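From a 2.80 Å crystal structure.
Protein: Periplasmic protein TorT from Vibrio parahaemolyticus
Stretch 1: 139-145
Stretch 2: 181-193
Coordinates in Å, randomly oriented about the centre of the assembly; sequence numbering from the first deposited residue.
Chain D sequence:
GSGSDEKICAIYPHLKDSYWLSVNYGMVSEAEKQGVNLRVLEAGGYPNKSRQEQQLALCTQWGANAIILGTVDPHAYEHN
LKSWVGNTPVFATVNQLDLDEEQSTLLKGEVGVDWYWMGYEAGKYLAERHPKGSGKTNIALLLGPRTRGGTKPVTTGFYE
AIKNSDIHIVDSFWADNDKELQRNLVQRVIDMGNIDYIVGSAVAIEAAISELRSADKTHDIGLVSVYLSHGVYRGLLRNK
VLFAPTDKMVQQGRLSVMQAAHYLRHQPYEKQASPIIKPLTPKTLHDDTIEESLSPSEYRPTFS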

# COMPACT_ATOMS: atom_id res chain seq x y z
N ILE D 139 -11.07 37.94 6.94
CA ILE D 139 -10.03 36.95 7.19
C ILE D 139 -10.60 35.52 7.25
O ILE D 139 -11.79 35.32 7.54
N ALA D 140 -9.75 34.53 6.98
CA ALA D 140 -10.16 33.13 6.99
C ALA D 140 -9.38 32.32 8.01
O ALA D 140 -8.16 32.31 7.98
N LEU D 141 -10.09 31.62 8.90
CA LEU D 141 -9.46 30.81 9.95
C LEU D 141 -9.28 29.33 9.65
O LEU D 141 -10.25 28.60 9.55
N LEU D 142 -8.04 28.88 9.51
CA LEU D 142 -7.75 27.47 9.26
C LEU D 142 -6.80 26.97 10.35
O LEU D 142 -5.64 26.64 10.10
N LEU D 143 -7.33 26.90 11.57
CA LEU D 143 -6.57 26.49 12.73
C LEU D 143 -6.18 25.02 12.79
O LEU D 143 -5.00 24.69 12.90
N GLY D 144 -7.16 24.13 12.73
CA GLY D 144 -6.86 22.71 12.79
C GLY D 144 -8.06 21.88 13.16
O GLY D 144 -9.19 22.26 12.85
N PRO D 145 -7.86 20.73 13.83
CA PRO D 145 -8.95 19.84 14.24
C PRO D 145 -10.01 20.46 15.17
O PRO D 145 -10.55 21.53 14.89
N LEU D 181 -5.42 17.60 3.76
CA LEU D 181 -6.75 17.98 4.23
C LEU D 181 -6.84 19.50 4.36
O LEU D 181 -7.90 20.10 4.15
N GLN D 182 -5.71 20.10 4.74
CA GLN D 182 -5.63 21.55 4.90
C GLN D 182 -5.55 22.22 3.52
O GLN D 182 -6.19 23.24 3.27
N ARG D 183 -4.76 21.62 2.62
CA ARG D 183 -4.61 22.15 1.27
C ARG D 183 -6.00 22.32 0.72
O ARG D 183 -6.35 23.37 0.18
N ASN D 184 -6.79 21.26 0.86
CA ASN D 184 -8.17 21.26 0.40
C ASN D 184 -8.92 22.43 1.06
O ASN D 184 -9.72 23.10 0.42
N LEU D 185 -8.64 22.66 2.33
CA LEU D 185 -9.29 23.76 3.04
C LEU D 185 -8.84 25.13 2.55
O LEU D 185 -9.60 26.09 2.54
N VAL D 186 -7.58 25.21 2.13
CA VAL D 186 -7.04 26.46 1.63
C VAL D 186 -7.67 26.76 0.28
O VAL D 186 -8.13 27.87 0.03
N GLN D 187 -7.68 25.74 -0.59
CA GLN D 187 -8.23 25.86 -1.94
C GLN D 187 -9.64 26.39 -1.87
O GLN D 187 -10.00 27.32 -2.59
N ARG D 188 -10.45 25.80 -1.00
CA ARG D 188 -11.83 26.25 -0.84
C ARG D 188 -11.80 27.73 -0.50
O ARG D 188 -12.62 28.50 -0.97
N VAL D 189 -10.83 28.12 0.33
CA VAL D 189 -10.69 29.51 0.74
C VAL D 189 -10.40 30.42 -0.45
O VAL D 189 -11.09 31.42 -0.66
N ILE D 190 -9.38 30.07 -1.22
CA ILE D 190 -9.01 30.86 -2.39
C ILE D 190 -10.20 31.05 -3.32
O ILE D 190 -10.35 32.10 -3.95
N ASP D 191 -11.07 30.04 -3.39
CA ASP D 191 -12.25 30.10 -4.24
C ASP D 191 -13.35 31.04 -3.76
O ASP D 191 -14.10 31.58 -4.56
N MET D 192 -13.45 31.24 -2.44
CA MET D 192 -14.46 32.13 -1.90
C MET D 192 -14.35 33.47 -2.60
O MET D 192 -15.23 33.84 -3.38
N GLY D 193 -13.27 34.21 -2.32
CA GLY D 193 -13.07 35.50 -2.95
C GLY D 193 -12.80 36.68 -2.03
O GLY D 193 -11.86 37.44 -2.26

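The strand of stretch 1 packs against the helix of stretch 2, the two running nearly antiparallel at 166°, with axes 9.8 Å apart at closest approach. A140 lies across from V189 and L142 across from L185, with CA-CA distances of 7.2 and 7.4 Å. The strand alternates. A140 and L142 point their CA-to-CB bonds toward the helix, while L141 points away from it.

The contact is mainly apolar. L142 makes the largest contribution and is covered most by the other stretch. Its rotamer is m, t. CD1 of L142 lies 3.6 Å from CG2 of V186, the closest contact between the stretches. CD2 of L142 lies 4.0 Å from CG2 of V189 and 4.2 Å from CB of L185. The leucine therefore spans successive turns of the helix. V186 and V189 both have chi1 in t, but V189 points toward the strand and V186 sideways. L185 points toward the strand and is m, t.

A140 offers only its CB. Its CB is 3.9 Å from CG1 of V189. M192 adds a looser contact, with its CE 4.4 Å from CB of A140. M192 has chi1 m and chi2 t, and chi3 is between wells at -92°.

Q182 is the polar residue of the interface. Its CA-to-CB bond points sideways, but its end comes nearer to stretch 1; chi1 and chi2 are both m. OE1 of Q182 is 4.0 Å from CB of L142, and NE2 of Q182 is 4.3 Å from CA of G144. These are packing contacts. No hydrogen bond joins the two stretches; NE2 is satisfied elsewhere in the structure.

G144 has no side chain, and its backbone angles by themselves call for glycine.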

# COMPACT_ATOMS: atom_id res chain seq x y z
CB ILE D 139 -9.30 37.30 8.52
CG1 ILE D 139 -8.04 36.45 8.67
CG2 ILE D 139 -10.25 37.09 9.71
CD1 ILE D 139 -7.34 36.62 10.00
CB ALA D 140 -9.98 32.52 5.61
CB LEU D 141 -10.25 30.95 11.26
CG LEU D 141 -9.94 32.14 12.17
CD1 LEU D 141 -10.98 32.26 13.28
CD2 LEU D 141 -8.55 31.96 12.75
CB LEU D 142 -7.10 27.28 7.88
CG LEU D 142 -7.87 27.82 6.67
CD1 LEU D 142 -7.14 27.39 5.41
CD2 LEU D 142 -9.30 27.32 6.66
CB LEU D 143 -7.35 26.88 13.99
CG LEU D 143 -7.65 28.38 14.00
CD1 LEU D 143 -8.50 28.74 15.22
CD2 LEU D 143 -6.33 29.15 13.98
CB PRO D 145 -8.21 18.66 14.87
CG PRO D 145 -6.93 19.27 15.34
CD PRO D 145 -6.55 20.18 14.22
CB LEU D 181 -7.04 17.34 5.59
CG LEU D 181 -6.73 15.86 5.76
CD1 LEU D 181 -7.18 15.41 7.15
CD2 LEU D 181 -7.44 15.05 4.68
CB GLN D 182 -4.39 21.94 5.73
CG GLN D 182 -4.49 21.62 7.22
CD GLN D 182 -5.69 22.27 7.89
OE1 GLN D 182 -5.97 23.45 7.68
NE2 GLN D 182 -6.40 21.50 8.71
CB ARG D 183 -3.83 21.20 0.37
CG ARG D 183 -3.78 21.68 -1.08
CD ARG D 183 -3.07 20.71 -2.01
NE ARG D 183 -1.62 20.92 -2.04
CZ ARG D 183 -0.79 20.56 -1.06
NH1 ARG D 183 -1.27 19.98 0.03
NH2 ARG D 183 0.51 20.77 -1.18
CB ASN D 184 -8.82 19.92 0.76
CG ASN D 184 -10.26 19.83 0.32
OD1 ASN D 184 -10.55 19.76 -0.88
ND2 ASN D 184 -11.17 19.85 1.28
CB LEU D 185 -9.02 23.65 4.54
CG LEU D 185 -9.89 22.65 5.29
CD1 LEU D 185 -9.67 22.82 6.80
CD2 LEU D 185 -11.35 22.90 4.94
CB VAL D 186 -5.50 26.38 1.49
CG1 VAL D 186 -5.00 27.53 0.66
CG2 VAL D 186 -4.85 26.41 2.87
CB GLN D 187 -8.22 24.51 -2.66
CG GLN D 187 -6.86 23.83 -2.69
CD GLN D 187 -6.92 22.45 -3.35
OE1 GLN D 187 -7.92 21.73 -3.23
NE2 GLN D 187 -5.83 22.08 -4.04
CB ARG D 188 -12.53 25.47 0.27
CG ARG D 188 -14.03 25.74 0.35
CD ARG D 188 -14.68 25.14 1.60
NE ARG D 188 -14.29 23.75 1.84
CZ ARG D 188 -14.80 22.97 2.80
NH1 ARG D 188 -15.74 23.44 3.61
NH2 ARG D 188 -14.36 21.73 2.95
CB VAL D 189 -9.57 29.66 1.79
CG1 VAL D 189 -9.23 31.14 2.02
CG2 VAL D 189 -10.01 29.00 3.09
CB ILE D 190 -7.85 30.19 -3.15
CG1 ILE D 190 -6.65 30.01 -2.23
CG2 ILE D 190 -7.43 31.05 -4.32
CD1 ILE D 190 -5.49 29.26 -2.85
CB ASP D 191 -12.84 28.70 -4.42
CG ASP D 191 -11.99 27.83 -5.32
OD1 ASP D 191 -11.82 28.19 -6.50
OD2 ASP D 191 -11.50 26.78 -4.85
CB MET D 192 -14.26 32.34 -0.40
CG MET D 192 -14.55 31.14 0.47
SD MET D 192 -14.36 31.63 2.19
CE MET D 192 -12.69 31.22 2.46